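Orotate phosphoribosyltransferase (Aeropyrum pernix, PDB 2YZK) probably catalyses the magnesium-dependent transfer of a ribosyl phosphate group from 5-phosphoribose 1-diphosphate to orotate, giving orotidine monophosphate in de novo pyrimidine biosynthesis. Local coordinates at residues 84-89 with 99-104; 109-114 with 134-139; 43-48 with 74-79. One frame throughout, in Å; residues are numbered along the deposited sequence.

Interaction 1: residues 84-89 with 99-104; sequences LGYVRP and QVEGDP
Glu101 lies across the ring of Tyr86 and continues to the side chain of Arg88. Its CB sits over the ring centre, 3.7 Å from the Tyr86 centroid and 11° off the ring normal, a CH-pi contact. CG, placed anti to the carbonyl carbon (chi1 -64°), passes the carbonyl O of Tyr86. CD comes within 3.3 Å of Tyr86 CE1, with the ring and carboxylate planes inclined by 49°. At the tip the oxygens part. OE2 offers its syn lone pair to Arg88 NE in a 3.2 Å salt bridge, somewhat tilted from the guanidinium plane, and also receives a water that links Arg88 N to Gln99 O. OE1 forms a salt bridge with Arg32 of the second subunit, its main polar partner, and also takes a second water, which lies at the edge of the Tyr86 ring and bonds to Tyr86 OH. These segments flank the long loop that in orotate phosphoribosyltransferases reaches toward the partner's active site; here it carries Lys92 and His94, which, with Arg88, are predicted to bind 5-phosphoribose 1-diphosphate. The returning limb meets strand 84-87 through one antiparallel, hydrogen-bonded pair: Tyr86 N to Glu101 O, 3.0 Å, and Glu101 N to Tyr86 O, 2.9 Å, both bent. Glu101 O also receives a CA-H...O contact from Gly85 CA at 3.1 Å. A type II turn from Val100 to Asp103 contains Glu101 itself, and beyond it Pro104 CD lies 3.8 Å from Leu84 O. Val87 and Val100 both pack against Val128 of helix 120-131.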
ATOM      1  N   LEU A  84       9.944   5.262   2.467  1.00 10.06           N
ATOM      2  CA  LEU A  84       8.575   4.947   2.838  1.00  9.68           C
ATOM      3  C   LEU A  84       8.581   4.018   4.040  1.00  9.46           C
ATOM      4  O   LEU A  84       9.489   3.207   4.218  1.00  9.87           O
ATOM      5  CB  LEU A  84       7.833   4.254   1.683  1.00  8.97           C
ATOM      6  CG  LEU A  84       6.473   3.649   2.056  1.00  9.30           C
ATOM      7  CD1 LEU A  84       5.455   4.768   2.325  1.00  9.03           C
ATOM      8  CD2 LEU A  84       5.986   2.740   0.925  1.00  9.18           C
ATOM      9  N   GLY A  85       7.563   4.163   4.874  1.00  9.57           N
ATOM     10  CA  GLY A  85       7.414   3.301   6.027  1.00  9.79           C
ATOM     11  C   GLY A  85       5.921   3.208   6.254  1.00  8.98           C
ATOM     12  O   GLY A  85       5.156   3.979   5.667  1.00  7.74           O
ATOM     13  N   TYR A  86       5.488   2.259   7.073  1.00  9.10           N
ATOM     14  CA  TYR A  86       4.068   2.141   7.364  1.00  9.09           C
ATOM     15  C   TYR A  86       3.812   1.318   8.599  1.00  8.44           C
ATOM     16  O   TYR A  86       4.639   0.493   9.008  1.00  7.91           O
ATOM     17  CB  TYR A  86       3.289   1.580   6.161  1.00 11.40           C
ATOM     18  CG  TYR A  86       3.634   0.172   5.722  1.00 12.25           C
ATOM     19  CD1 TYR A  86       2.954  -0.929   6.241  1.00 13.71           C
ATOM     20  CD2 TYR A  86       4.580  -0.051   4.720  1.00 13.61           C
ATOM     21  CE1 TYR A  86       3.199  -2.217   5.762  1.00 14.81           C
ATOM     22  CE2 TYR A  86       4.834  -1.333   4.239  1.00 15.30           C
ATOM     23  CZ  TYR A  86       4.137  -2.410   4.761  1.00 15.84           C
ATOM     24  OH  TYR A  86       4.358  -3.673   4.261  1.00 19.57           O
ATOM     25  N   VAL A  87       2.664   1.573   9.208  1.00  9.51           N
ATOM     26  CA  VAL A  87       2.269   0.874  10.415  1.00 12.20           C
ATOM     27  C   VAL A  87       0.911   0.242  10.189  1.00 14.41           C
ATOM     28  O   VAL A  87      -0.015   0.900   9.719  1.00 15.32           O
ATOM     29  CB  VAL A  87       2.199   1.853  11.605  1.00 12.37           C
ATOM     30  CG1 VAL A  87       1.680   1.139  12.851  1.00 13.81           C
ATOM     31  CG2 VAL A  87       3.571   2.432  11.864  1.00 10.98           C
ATOM     32  N   ARG A  88       0.802  -1.037  10.521  1.00 16.64           N
ATOM     33  CA  ARG A  88      -0.452  -1.750  10.351  1.00 19.25           C
ATOM     34  C   ARG A  88      -1.068  -2.121  11.688  1.00 20.41           C
ATOM     35  O   ARG A  88      -0.358  -2.381  12.658  1.00 19.31           O
ATOM     36  CB  ARG A  88      -0.238  -3.027   9.535  1.00 22.01           C
ATOM     37  CG  ARG A  88       0.532  -4.106  10.267  1.00 26.98           C
ATOM     38  CD  ARG A  88       0.279  -5.477   9.659  1.00 30.14           C
ATOM     39  NE  ARG A  88       0.928  -5.657   8.363  1.00 32.34           N
ATOM     40  CZ  ARG A  88       0.733  -6.714   7.577  1.00 34.57           C
ATOM     41  NH1 ARG A  88      -0.095  -7.681   7.950  1.00 36.10           N
ATOM     42  NH2 ARG A  88       1.375  -6.814   6.423  1.00 36.78           N
ATOM     43  N   PRO A  89      -2.408  -2.129  11.761  1.00 21.51           N
ATOM     44  CA  PRO A  89      -3.084  -2.491  13.009  1.00 23.16           C
ATOM     45  C   PRO A  89      -3.008  -4.013  13.142  1.00 24.45           C
ATOM     46  O   PRO A  89      -3.604  -4.739  12.351  1.00 25.58           O
ATOM     47  CB  PRO A  89      -4.509  -1.988  12.784  1.00 23.44           C
ATOM     48  CG  PRO A  89      -4.690  -2.163  11.301  1.00 23.35           C
ATOM     49  CD  PRO A  89      -3.374  -1.661  10.749  1.00 22.36           C
ATOM     50  N   GLN A  99       5.864  -2.426  14.748  1.00 15.90           N
ATOM     51  CA  GLN A  99       7.077  -1.982  14.091  1.00 14.45           C
ATOM     52  C   GLN A  99       6.729  -1.067  12.937  1.00 13.17           C
ATOM     53  O   GLN A  99       5.607  -1.083  12.439  1.00 11.58           O
ATOM     54  CB  GLN A  99       7.862  -3.183  13.566  1.00 18.57           C
ATOM     55  CG  GLN A  99       7.110  -3.983  12.522  1.00 22.50           C
ATOM     56  CD  GLN A  99       7.928  -5.138  11.976  1.00 25.96           C
ATOM     57  OE1 GLN A  99       9.032  -4.942  11.465  1.00 29.37           O
ATOM     58  NE2 GLN A  99       7.389  -6.347  12.077  1.00 26.23           N
ATOM     59  N   VAL A 100       7.695  -0.251  12.536  1.00 10.83           N
ATOM     60  CA  VAL A 100       7.503   0.646  11.407  1.00 11.16           C
ATOM     61  C   VAL A 100       8.067  -0.127  10.217  1.00 11.51           C
ATOM     62  O   VAL A 100       9.278  -0.158   9.987  1.00 11.70           O
ATOM     63  CB  VAL A 100       8.263   1.970  11.610  1.00 10.45           C
ATOM     64  CG1 VAL A 100       8.008   2.916  10.436  1.00 10.85           C
ATOM     65  CG2 VAL A 100       7.816   2.616  12.912  1.00 10.89           C
ATOM     66  N   GLU A 101       7.174  -0.782   9.484  1.00 10.63           N
ATOM     67  CA  GLU A 101       7.570  -1.579   8.333  1.00 11.52           C
ATOM     68  C   GLU A 101       8.262  -0.700   7.302  1.00 11.73           C
ATOM     69  O   GLU A 101       7.838   0.421   7.042  1.00 12.36           O
ATOM     70  CB  GLU A 101       6.342  -2.287   7.752  1.00 11.96           C
ATOM     71  CG  GLU A 101       5.745  -3.287   8.749  1.00 15.49           C
ATOM     72  CD  GLU A 101       4.503  -3.997   8.250  1.00 19.85           C
ATOM     73  OE1 GLU A 101       4.606  -4.800   7.295  1.00 20.79           O
ATOM     74  OE2 GLU A 101       3.417  -3.758   8.823  1.00 20.48           O
ATOM     75  N   GLY A 102       9.346  -1.214   6.735  1.00 11.71           N
ATOM     76  CA  GLY A 102      10.108  -0.449   5.765  1.00 12.04           C
ATOM     77  C   GLY A 102      11.389   0.055   6.416  1.00 11.86           C
ATOM     78  O   GLY A 102      12.404   0.257   5.750  1.00 11.46           O
ATOM     79  N   ASP A 103      11.326   0.254   7.731  1.00 12.33           N
ATOM     80  CA  ASP A 103      12.463   0.722   8.520  1.00 13.25           C
ATOM     81  C   ASP A 103      13.199   1.935   7.940  1.00 11.86           C
ATOM     82  O   ASP A 103      14.413   1.911   7.728  1.00 12.27           O
ATOM     83  CB  ASP A 103      13.446  -0.437   8.744  1.00 16.05           C
ATOM     84  CG  ASP A 103      14.588  -0.064   9.674  1.00 20.29           C
ATOM     85  OD1 ASP A 103      14.322   0.567  10.720  1.00 21.22           O
ATOM     86  OD2 ASP A 103      15.748  -0.415   9.363  1.00 20.78           O
ATOM     87  N   PRO A 104      12.465   3.016   7.658  1.00 10.56           N
ATOM     88  CA  PRO A 104      13.150   4.191   7.114  1.00 11.13           C
ATOM     89  C   PRO A 104      14.047   4.782   8.206  1.00 11.47           C
ATOM     90  O   PRO A 104      13.833   4.533   9.388  1.00 10.53           O
ATOM     91  CB  PRO A 104      11.990   5.113   6.733  1.00 11.46           C
ATOM     92  CG  PRO A 104      10.918   4.740   7.725  1.00 11.50           C
ATOM     93  CD  PRO A 104      11.010   3.236   7.738  1.00 10.55           C
TER
HETATM   94  O   HOH W   1       3.050  -5.694   5.115  1.00 28.10           O
HETATM   95  O   HOH W   2       3.287  -2.292  11.149  1.00 14.36           O

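Interaction 2: residues 109-114 with 134-139; sequences VVVVDD and YTVGTA
Val111 overlaps Ala139 closely: its CG2 methyl lies 3.5 Å from Ala139 CB, tighter than usual van der Waals contact. The other methyl, CG1, stands anti to the carbonyl carbon (chi1 -67°) and meets Val136 CG2 at 4.1 Å, the two side chains crossing at about a right angle. Val109 continues this row on the same face of the sheet, with CG2 3.9 Å from Val136 CB and CG1 3.9 Å from Tyr134 CD1. Tyr134 in turn sends its hydroxyl to Pro104 O. Beneath the side chains, two backbone bonds join the strands: Val109 N to Thr135 O, 2.9 Å, nearly straight at 166°, and the longer Val111 N to Thr138 O, 3.3 Å. A water also bridges the two strands, donating to Val109 O at 2.8 Å and accepting from Gly137 N. The short strand axes are inclined by 30°. Val111 and Val136 touch Ile126 of helix 120-131, which connects these neighbouring parallel strands. This is a beta-alpha-beta crossover of the type I phosphoribosyltransferase fold, in which the first strand leads to the acidic pair Asp113 and Asp114, predicted to bind 5-phosphoribose 1-diphosphate.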
ATOM      1  N   VAL A 109       8.933  12.564  10.324  1.00 11.37           N
ATOM      2  CA  VAL A 109       8.084  12.008   9.278  1.00 11.68           C
ATOM      3  C   VAL A 109       6.682  12.604   9.293  1.00 11.68           C
ATOM      4  O   VAL A 109       6.292  13.289  10.238  1.00 11.12           O
ATOM      5  CB  VAL A 109       7.943  10.478   9.438  1.00 10.93           C
ATOM      6  CG1 VAL A 109       9.309   9.836   9.539  1.00  9.74           C
ATOM      7  CG2 VAL A 109       7.100  10.158  10.669  1.00 12.03           C
ATOM      8  N   VAL A 110       5.935  12.336   8.230  1.00 10.93           N
ATOM      9  CA  VAL A 110       4.552  12.778   8.120  1.00 10.82           C
ATOM     10  C   VAL A 110       3.748  11.503   7.901  1.00 10.83           C
ATOM     11  O   VAL A 110       4.118  10.674   7.067  1.00  9.42           O
ATOM     12  CB  VAL A 110       4.333  13.718   6.916  1.00 12.37           C
ATOM     13  CG1 VAL A 110       2.846  13.974   6.713  1.00 11.25           C
ATOM     14  CG2 VAL A 110       5.057  15.037   7.151  1.00 10.87           C
ATOM     15  N   VAL A 111       2.672  11.326   8.662  1.00  9.64           N
ATOM     16  CA  VAL A 111       1.838  10.140   8.503  1.00 10.83           C
ATOM     17  C   VAL A 111       0.709  10.455   7.535  1.00 10.78           C
ATOM     18  O   VAL A 111       0.198  11.576   7.505  1.00  9.36           O
ATOM     19  CB  VAL A 111       1.239   9.666   9.838  1.00 11.47           C
ATOM     20  CG1 VAL A 111       2.340   9.165  10.739  1.00 14.98           C
ATOM     21  CG2 VAL A 111       0.488  10.792  10.509  1.00 15.66           C
ATOM     22  N   VAL A 112       0.329   9.454   6.745  1.00  9.16           N
ATOM     23  CA  VAL A 112      -0.714   9.619   5.740  1.00  9.60           C
ATOM     24  C   VAL A 112      -1.796   8.545   5.819  1.00  8.98           C
ATOM     25  O   VAL A 112      -1.502   7.351   5.944  1.00  8.45           O
ATOM     26  CB  VAL A 112      -0.096   9.571   4.318  1.00  9.62           C
ATOM     27  CG1 VAL A 112      -1.185   9.689   3.258  1.00 11.68           C
ATOM     28  CG2 VAL A 112       0.931  10.680   4.162  1.00 11.19           C
ATOM     29  N   ASP A 113      -3.052   8.974   5.747  1.00  9.06           N
ATOM     30  CA  ASP A 113      -4.174   8.039   5.760  1.00 10.51           C
ATOM     31  C   ASP A 113      -5.189   8.582   4.765  1.00 10.25           C
ATOM     32  O   ASP A 113      -5.182   9.775   4.467  1.00 10.39           O
ATOM     33  CB  ASP A 113      -4.802   7.941   7.154  1.00 11.13           C
ATOM     34  CG  ASP A 113      -5.523   6.616   7.376  1.00 12.59           C
ATOM     35  OD1 ASP A 113      -5.643   5.830   6.412  1.00 12.40           O
ATOM     36  OD2 ASP A 113      -5.965   6.359   8.514  1.00 14.91           O
ATOM     37  N   ASP A 114      -6.057   7.724   4.234  1.00  9.65           N
ATOM     38  CA  ASP A 114      -7.015   8.229   3.270  1.00 10.49           C
ATOM     39  C   ASP A 114      -8.138   9.037   3.906  1.00 10.77           C
ATOM     40  O   ASP A 114      -8.409  10.155   3.475  1.00  8.88           O
ATOM     41  CB  ASP A 114      -7.558   7.092   2.377  1.00 11.98           C
ATOM     42  CG  ASP A 114      -8.266   5.985   3.150  1.00 13.58           C
ATOM     43  OD1 ASP A 114      -8.156   5.906   4.394  1.00 11.53           O
ATOM     44  OD2 ASP A 114      -8.931   5.167   2.477  1.00 12.59           O
ATOM     45  N   TYR A 134      11.192   7.996  15.953  1.00 14.57           N
ATOM     46  CA  TYR A 134      10.803   8.955  14.922  1.00 12.36           C
ATOM     47  C   TYR A 134      10.091  10.121  15.578  1.00 12.94           C
ATOM     48  O   TYR A 134       9.625  10.014  16.714  1.00 13.36           O
ATOM     49  CB  TYR A 134       9.832   8.327  13.919  1.00 12.51           C
ATOM     50  CG  TYR A 134      10.389   7.167  13.141  1.00 12.38           C
ATOM     51  CD1 TYR A 134      11.121   7.371  11.970  1.00 11.41           C
ATOM     52  CD2 TYR A 134      10.188   5.857  13.578  1.00 11.17           C
ATOM     53  CE1 TYR A 134      11.639   6.290  11.246  1.00 10.08           C
ATOM     54  CE2 TYR A 134      10.701   4.779  12.870  1.00 11.64           C
ATOM     55  CZ  TYR A 134      11.423   4.999  11.709  1.00 10.86           C
ATOM     56  OH  TYR A 134      11.933   3.920  11.023  1.00 11.55           O
ATOM     57  N   THR A 135      10.027  11.242  14.872  1.00 11.30           N
ATOM     58  CA  THR A 135       9.297  12.388  15.381  1.00 11.89           C
ATOM     59  C   THR A 135       8.221  12.663  14.341  1.00 12.02           C
ATOM     60  O   THR A 135       8.444  12.476  13.136  1.00 12.24           O
ATOM     61  CB  THR A 135      10.194  13.638  15.577  1.00 12.87           C
ATOM     62  OG1 THR A 135      10.735  14.057  14.322  1.00 15.18           O
ATOM     63  CG2 THR A 135      11.320  13.331  16.544  1.00 12.14           C
ATOM     64  N   VAL A 136       7.048  13.077  14.805  1.00 13.18           N
ATOM     65  CA  VAL A 136       5.940  13.354  13.906  1.00 13.56           C
ATOM     66  C   VAL A 136       4.973  14.361  14.511  1.00 14.56           C
ATOM     67  O   VAL A 136       4.528  14.206  15.650  1.00 14.75           O
ATOM     68  CB  VAL A 136       5.190  12.042  13.550  1.00 14.47           C
ATOM     69  CG1 VAL A 136       4.866  11.258  14.809  1.00 15.01           C
ATOM     70  CG2 VAL A 136       3.925  12.357  12.779  1.00 14.78           C
ATOM     71  N   GLY A 137       4.658  15.402  13.746  1.00 14.04           N
ATOM     72  CA  GLY A 137       3.743  16.420  14.235  1.00 13.80           C
ATOM     73  C   GLY A 137       2.637  16.735  13.252  1.00 12.94           C
ATOM     74  O   GLY A 137       1.788  17.583  13.519  1.00 13.27           O
ATOM     75  N   THR A 138       2.645  16.050  12.113  1.00 11.42           N
ATOM     76  CA  THR A 138       1.645  16.274  11.079  1.00 11.39           C
ATOM     77  C   THR A 138       1.059  14.971  10.543  1.00 11.28           C
ATOM     78  O   THR A 138       1.788  14.008  10.294  1.00 10.15           O
ATOM     79  CB  THR A 138       2.261  17.042   9.887  1.00 12.47           C
ATOM     80  OG1 THR A 138       2.763  18.306  10.340  1.00 12.99           O
ATOM     81  CG2 THR A 138       1.223  17.265   8.791  1.00 12.67           C
ATOM     82  N   ALA A 139      -0.262  14.956  10.383  1.00 10.26           N
ATOM     83  CA  ALA A 139      -0.985  13.814   9.831  1.00  9.39           C
ATOM     84  C   ALA A 139      -1.730  14.396   8.635  1.00 10.24           C
ATOM     85  O   ALA A 139      -2.390  15.432   8.744  1.00  9.91           O
ATOM     86  CB  ALA A 139      -1.966  13.242  10.851  1.00 10.92           C
TER
HETATM   87  O   HOH W   3       5.455  15.809  11.047  1.00 18.31           O

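Interaction 3: residues 43-48 with 74-79; sequences VALDLL and AMLALR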
ATOM      1  N   VAL A  43      -4.978  13.548  -9.423  1.00 12.19           N
ATOM      2  CA  VAL A  43      -5.551  14.781  -8.896  1.00 12.31           C
ATOM      3  C   VAL A  43      -5.411  14.743  -7.376  1.00 11.08           C
ATOM      4  O   VAL A  43      -5.017  15.725  -6.744  1.00 10.80           O
ATOM      5  CB  VAL A  43      -7.055  14.908  -9.267  1.00 14.88           C
ATOM      6  CG1 VAL A  43      -7.676  16.097  -8.553  1.00 18.21           C
ATOM      7  CG2 VAL A  43      -7.202  15.070 -10.770  1.00 16.12           C
ATOM      8  N   ALA A  44      -5.712  13.584  -6.800  1.00  9.67           N
ATOM      9  CA  ALA A  44      -5.636  13.391  -5.355  1.00 10.33           C
ATOM     10  C   ALA A  44      -4.216  13.579  -4.845  1.00  9.88           C
ATOM     11  O   ALA A  44      -3.999  14.237  -3.832  1.00  9.72           O
ATOM     12  CB  ALA A  44      -6.135  11.994  -4.986  1.00 11.16           C
ATOM     13  N   LEU A  45      -3.252  12.995  -5.549  1.00  9.39           N
ATOM     14  CA  LEU A  45      -1.861  13.106  -5.144  1.00  9.16           C
ATOM     15  C   LEU A  45      -1.387  14.551  -5.186  1.00 10.43           C
ATOM     16  O   LEU A  45      -0.683  15.002  -4.282  1.00  9.35           O
ATOM     17  CB  LEU A  45      -0.968  12.243  -6.039  1.00 10.53           C
ATOM     18  CG  LEU A  45      -1.026  10.735  -5.793  1.00 11.36           C
ATOM     19  CD1 LEU A  45      -0.161  10.033  -6.821  1.00 12.71           C
ATOM     20  CD2 LEU A  45      -0.544  10.410  -4.380  1.00 12.47           C
ATOM     21  N   ASP A  46      -1.769  15.276  -6.231  1.00  9.92           N
ATOM     22  CA  ASP A  46      -1.352  16.664  -6.343  1.00 11.40           C
ATOM     23  C   ASP A  46      -1.918  17.499  -5.203  1.00 11.34           C
ATOM     24  O   ASP A  46      -1.238  18.378  -4.672  1.00  9.26           O
ATOM     25  CB  ASP A  46      -1.779  17.252  -7.690  1.00 12.81           C
ATOM     26  CG  ASP A  46      -1.047  16.616  -8.857  1.00 15.45           C
ATOM     27  OD1 ASP A  46       0.143  16.267  -8.692  1.00 18.01           O
ATOM     28  OD2 ASP A  46      -1.650  16.474  -9.940  1.00 22.31           O
ATOM     29  N   LEU A  47      -3.162  17.224  -4.825  1.00 10.19           N
ATOM     30  CA  LEU A  47      -3.789  17.960  -3.733  1.00 11.56           C
ATOM     31  C   LEU A  47      -3.127  17.611  -2.398  1.00 10.08           C
ATOM     32  O   LEU A  47      -2.974  18.469  -1.533  1.00 11.81           O
ATOM     33  CB  LEU A  47      -5.291  17.660  -3.686  1.00 11.42           C
ATOM     34  CG  LEU A  47      -6.116  18.245  -4.842  1.00 14.95           C
ATOM     35  CD1 LEU A  47      -7.550  17.752  -4.749  1.00 11.64           C
ATOM     36  CD2 LEU A  47      -6.063  19.771  -4.793  1.00 15.27           C
ATOM     37  N   LEU A  48      -2.737  16.350  -2.232  1.00  8.56           N
ATOM     38  CA  LEU A  48      -2.070  15.919  -1.004  1.00  9.47           C
ATOM     39  C   LEU A  48      -0.705  16.603  -0.877  1.00  9.48           C
ATOM     40  O   LEU A  48      -0.305  17.022   0.209  1.00 10.13           O
ATOM     41  CB  LEU A  48      -1.888  14.395  -0.992  1.00  9.20           C
ATOM     42  CG  LEU A  48      -3.151  13.587  -0.669  1.00  9.89           C
ATOM     43  CD1 LEU A  48      -2.973  12.152  -1.103  1.00 11.21           C
ATOM     44  CD2 LEU A  48      -3.442  13.664   0.823  1.00 11.09           C
ATOM     45  N   ALA A  74       2.793   5.369  -0.392  1.00  8.88           N
ATOM     46  CA  ALA A  74       3.783   4.826  -1.319  1.00 11.71           C
ATOM     47  C   ALA A  74       3.927   5.708  -2.556  1.00 12.37           C
ATOM     48  O   ALA A  74       5.038   5.961  -3.014  1.00 10.89           O
ATOM     49  CB  ALA A  74       3.401   3.401  -1.729  1.00  8.94           C
HETATM   50  N   MSE A  75       2.804   6.172  -3.096  1.00 17.43           N
HETATM   51  CA  MSE A  75       2.840   7.019  -4.278  1.00 12.23           C
HETATM   52  C   MSE A  75       3.467   8.376  -3.974  1.00 11.36           C
HETATM   53  O   MSE A  75       4.192   8.915  -4.800  1.00  9.04           O
HETATM   54  CB  MSE A  75       1.429   7.170  -4.857  1.00 13.93           C
HETATM   55  CG  MSE A  75       0.848   5.834  -5.314  1.00 17.77           C
HETATM   56 SE   MSE A  75      -0.882   5.914  -5.827  1.00 28.96          SE
HETATM   57  CE  MSE A  75      -0.650   6.690  -7.427  1.00 24.97           C
ATOM     58  N   LEU A  76       3.188   8.921  -2.793  1.00  8.94           N
ATOM     59  CA  LEU A  76       3.773  10.199  -2.389  1.00  8.21           C
ATOM     60  C   LEU A  76       5.280  10.057  -2.194  1.00  8.14           C
ATOM     61  O   LEU A  76       6.055  10.934  -2.582  1.00  8.75           O
ATOM     62  CB  LEU A  76       3.146  10.698  -1.086  1.00  6.40           C
ATOM     63  CG  LEU A  76       1.709  11.205  -1.175  1.00  6.63           C
ATOM     64  CD1 LEU A  76       1.169  11.447   0.234  1.00  9.26           C
ATOM     65  CD2 LEU A  76       1.663  12.490  -2.010  1.00  8.81           C
ATOM     66  N   ALA A  77       5.695   8.952  -1.585  1.00  7.92           N
ATOM     67  CA  ALA A  77       7.114   8.710  -1.354  1.00  9.10           C
ATOM     68  C   ALA A  77       7.865   8.622  -2.681  1.00  9.02           C
ATOM     69  O   ALA A  77       8.957   9.175  -2.817  1.00  8.82           O
ATOM     70  CB  ALA A  77       7.304   7.424  -0.539  1.00  9.05           C
ATOM     71  N   LEU A  78       7.282   7.941  -3.665  1.00  9.75           N
ATOM     72  CA  LEU A  78       7.924   7.821  -4.973  1.00 10.31           C
ATOM     73  C   LEU A  78       8.005   9.188  -5.664  1.00 10.36           C
ATOM     74  O   LEU A  78       9.032   9.538  -6.253  1.00  9.63           O
ATOM     75  CB  LEU A  78       7.155   6.832  -5.862  1.00 11.19           C
ATOM     76  CG  LEU A  78       7.745   6.541  -7.253  1.00 10.83           C
ATOM     77  CD1 LEU A  78       9.164   5.997  -7.120  1.00 10.04           C
ATOM     78  CD2 LEU A  78       6.860   5.543  -7.985  1.00 12.16           C
ATOM     79  N   ARG A  79       6.921   9.958  -5.590  1.00 11.15           N
ATOM     80  CA  ARG A  79       6.893  11.280  -6.213  1.00 11.86           C
ATOM     81  C   ARG A  79       7.957  12.184  -5.599  1.00 11.91           C
ATOM     82  O   ARG A  79       8.569  12.997  -6.289  1.00 11.82           O
ATOM     83  CB  ARG A  79       5.513  11.934  -6.042  1.00 14.58           C
ATOM     84  CG  ARG A  79       4.395  11.347  -6.909  1.00 17.94           C
ATOM     85  CD  ARG A  79       4.559  11.731  -8.377  1.00 22.62           C
ATOM     86  NE  ARG A  79       4.443  13.174  -8.575  1.00 24.72           N
ATOM     87  CZ  ARG A  79       3.300  13.851  -8.529  1.00 25.24           C
ATOM     88  NH1 ARG A  79       2.157  13.221  -8.298  1.00 27.49           N
ATOM     89  NH2 ARG A  79       3.300  15.167  -8.693  1.00 27.27           N
TER
HETATM   90  O   HOH W   4       2.127  17.960  -8.213  1.00 22.59           O
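The guanidinium of Arg79 meets Asp46 at its edge: Asp46 OD1 and a water both lie in the guanidinium plane, while Leu45 CB approaches obliquely, 4.0 Å from Arg79 NH1. The Asp46 carboxylate is turned almost perpendicular to this plane, 82° away, and touches it through OD1 alone. Arg79 NH2 reaches OD1 at 3.3 Å, a straight but weak hydrogen bond within a salt bridge. The water donates to Asp46 OD1 at 2.7 Å and accepts weakly from Arg79 NH2, bridging the same two atoms. Arg79 gets there by folding rather than stretching, its chain bent at chi2 (-72°) and again at chi3. Next to this polar edge lies an apolar patch centred on Leu45. Its CD1 meets CE of Met75, present here as selenomethionine, at a tight 3.4 Å, and its CD2 is 3.8 Å from Met75 CB, so that both branches of the leucine press on that residue. Leu45 CD2 also lies 3.8 Å from Leu76 CD2, the two leucines sliding past each other in opposite directions. Leu76 CD2 then reaches Leu48 CB at 4.2 Å. The short helix segments cross at -68°, their axes 10.6 Å apart, and the leucine, Met75 and Arg79 side chains make the contact. Helix 70-80 packs on the parallel phosphoribosyltransferase sheet, Ala74 and Ala77 against Leu84. Trp72 packs on Leu45 and Leu48, and Leu78 of the second subunit touches Leu45, Met75 and Arg79, bringing the helix pair to the dimer interface. With one weak, water-shared ion pair on the exposed side and hydrocarbon groups, among them the Met75 CE methyl, beside it, the join probably depends mainly on apolar packing, with the charges adding a modest attraction at its margin.

How the interactions relate
From the N terminus, interaction 3 closes first, bringing helix 38-58 against helix 70-80, with strand 61-65 between them in the chain. Interaction 1 follows, closing the long loop after strand 84-87, and interaction 2 closes last, pairing strands 108-113 and 135-141, which helix 120-131 connects. The three loops run in series; none nests in or crosses another. They still meet in space: Tyr134 of interaction 2 reaches Pro104 and Val100 of interaction 1, Leu84 packs on Ala74 and Ala77 from 74-79, and Val112 touches Leu76. Interactions 1 and 2 both reach the same parallel sheet, interaction 1 at its outermost strand 84-87, and interactions 1 and 3 both border the second subunit.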